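Local coordinates for imelysin-like protein (Psychrobacter arcticus, PDB 3PF0) that is of unknown function but belongs to the imelysin-like family and has been proposed to be a metalloendopeptidase, at residues A68-Q73 with Q107-A112. Residues are numbered along the deposited sequence; the frame is centred on the assembly and turned at random.
Sequences ADAAKQ and QAWASA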
loop_
_atom_site.group_PDB
_atom_site.type_symbol
_atom_site.label_atom_id
_atom_site.label_comp_id
_atom_site.label_asym_id
_atom_site.label_seq_id
_atom_site.Cartn_x
_atom_site.Cartn_y
_atom_site.Cartn_z
ATOM N N ALA A 68 -5.512 -2.717 10.562
ATOM C CA ALA A 68 -6.464 -2.102 11.495
ATOM C C ALA A 68 -6.660 -0.617 11.163
ATOM O O ALA A 68 -7.796 -0.141 11.152
ATOM C CB ALA A 68 -5.992 -2.272 12.938
ATOM N N ASP A 69 -5.557 0.088 10.831
ATOM C CA ASP A 69 -5.588 1.492 10.459
ATOM C C ASP A 69 -6.322 1.702 9.140
ATOM O O ASP A 69 -7.162 2.591 9.078
ATOM C CB ASP A 69 -4.183 2.104 10.387
ATOM C CG ASP A 69 -4.230 3.610 10.210
ATOM O OD1 ASP A 69 -4.999 4.274 10.949
ATOM O OD2 ASP A 69 -3.514 4.128 9.322
ATOM N N ALA A 70 -6.054 0.872 8.109
ATOM C CA ALA A 70 -6.768 0.975 6.837
ATOM C C ALA A 70 -8.297 0.774 7.052
ATOM O O ALA A 70 -9.099 1.506 6.458
ATOM C CB ALA A 70 -6.220 -0.031 5.828
ATOM N N ALA A 71 -8.683 -0.183 7.920
ATOM C CA ALA A 71 -10.094 -0.461 8.244
ATOM C C ALA A 71 -10.740 0.744 8.968
ATOM O O ALA A 71 -11.860 1.131 8.635
ATOM C CB ALA A 71 -10.208 -1.721 9.101
ATOM N N LYS A 72 -10.005 1.347 9.917
ATOM C CA LYS A 72 -10.407 2.523 10.703
ATOM C C LYS A 72 -10.672 3.733 9.761
ATOM O O LYS A 72 -11.714 4.383 9.870
ATOM C CB LYS A 72 -9.292 2.832 11.722
ATOM C CG LYS A 72 -9.446 4.083 12.585
ATOM C CD LYS A 72 -8.176 4.254 13.421
ATOM C CE LYS A 72 -8.075 5.569 14.153
ATOM N NZ LYS A 72 -6.955 5.567 15.135
ATOM N N GLN A 73 -9.753 3.979 8.818
ATOM C CA GLN A 73 -9.843 5.074 7.853
ATOM C C GLN A 73 -11.005 4.884 6.871
ATOM O O GLN A 73 -11.610 5.881 6.468
ATOM C CB GLN A 73 -8.515 5.261 7.101
ATOM C CG GLN A 73 -7.322 5.668 7.979
ATOM C CD GLN A 73 -7.615 6.639 9.103
ATOM O OE1 GLN A 73 -8.406 7.588 8.988
ATOM N NE2 GLN A 73 -6.947 6.437 10.216
ATOM N N GLN A 107 -3.427 6.365 1.754
ATOM C CA GLN A 107 -2.101 6.348 2.386
ATOM C C GLN A 107 -1.963 5.141 3.352
ATOM O O GLN A 107 -0.916 4.489 3.347
ATOM C CB GLN A 107 -1.836 7.664 3.129
ATOM C CG GLN A 107 -1.503 8.830 2.191
ATOM C CD GLN A 107 -1.305 10.111 2.952
ATOM O OE1 GLN A 107 -2.248 10.715 3.465
ATOM N NE2 GLN A 107 -0.078 10.579 3.011
ATOM N N ALA A 108 -3.023 4.842 4.147
ATOM C CA ALA A 108 -3.068 3.714 5.094
ATOM C C ALA A 108 -2.997 2.375 4.356
ATOM O O ALA A 108 -2.289 1.473 4.797
ATOM C CB ALA A 108 -4.330 3.772 5.953
ATOM N N TRP A 109 -3.705 2.243 3.239
ATOM C CA TRP A 109 -3.645 1.003 2.471
ATOM C C TRP A 109 -2.294 0.856 1.761
ATOM O O TRP A 109 -1.798 -0.269 1.655
ATOM C CB TRP A 109 -4.788 0.880 1.476
ATOM C CG TRP A 109 -4.689 -0.373 0.650
ATOM C CD1 TRP A 109 -4.307 -0.463 -0.654
ATOM C CD2 TRP A 109 -4.806 -1.723 1.130
ATOM N NE1 TRP A 109 -4.226 -1.785 -1.033
ATOM C CE2 TRP A 109 -4.498 -2.579 0.051
ATOM C CE3 TRP A 109 -5.127 -2.293 2.376
ATOM C CZ2 TRP A 109 -4.538 -3.975 0.167
ATOM C CZ3 TRP A 109 -5.155 -3.676 2.492
ATOM C CH2 TRP A 109 -4.868 -4.500 1.398
ATOM N N ALA A 110 -1.689 1.977 1.310
ATOM C CA ALA A 110 -0.367 1.964 0.665
ATOM C C ALA A 110 0.665 1.379 1.631
ATOM O O ALA A 110 1.509 0.588 1.219
ATOM C CB ALA A 110 0.039 3.369 0.224
ATOM N N SER A 111 0.540 1.711 2.930
ATOM C CA SER A 111 1.390 1.184 3.995
ATOM C C SER A 111 1.126 -0.312 4.197
ATOM O O SER A 111 2.079 -1.085 4.215
ATOM C CB SER A 111 1.152 1.961 5.284
ATOM O OG SER A 111 1.659 3.274 5.106
ATOM N N ALA A 112 -0.155 -0.732 4.270
ATOM C CA ALA A 112 -0.557 -2.146 4.434
ATOM C C ALA A 112 -0.091 -3.034 3.253
ATOM O O ALA A 112 0.050 -4.254 3.410
ATOM C CB ALA A 112 -2.074 -2.253 4.596
#
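Ala-70 and Ala-108 meet where two helices of this all-helical imelysin-like fold pack as an antiparallel pair. Residues 68-73 belong to helix 48-84, residues 107-112 to the C-terminal end of helix 92-112. The segment axes approach to 8.4 Å at a crossing angle of -159°. Alanines at the crossing allow this spacing, and the CA atoms of Ala-70 and Ala-108 are 4.9 Å apart.

The apolar part is small and buried. Ala-108 CB points at the facing helix and sits 3.8 Å from Ala-70 CA. Ala-70 CB lies at the edge of the Trp-109 ring, near its plane, 4.3 Å from CE3. Leu-200 of helix 183-214 also touches the Trp-109 side chain. The CG methylene of Gln-73 touches Ala-108 CB as well, and the Gln-73 side chain also touches Val-104 and Leu-105, one turn before Ala-108 on helix 92-112.

The polar part links Asp-69 and Gln-73, one turn apart on the same helix. With CG anti to the backbone N, the Asp-69 carboxylate can meet both Gln-73 and Ala-108. The Gln-73 chain bends at chi2, and its NE2 donates to Asp-69 OD1 at 3.0 Å, with an N-H...O angle of 164°. An alanine in place of Asp-69 would probably leave Gln-73 NE2 without this acceptor and Ala-108 CB less covered. The bond lies in the amide plane of Gln-73 but reaches OD1 on its syn side, 34° out of the carboxylate plane. The other carboxylate oxygen, OD2, rests against the methyl CB of Ala-108 at 3.5 Å.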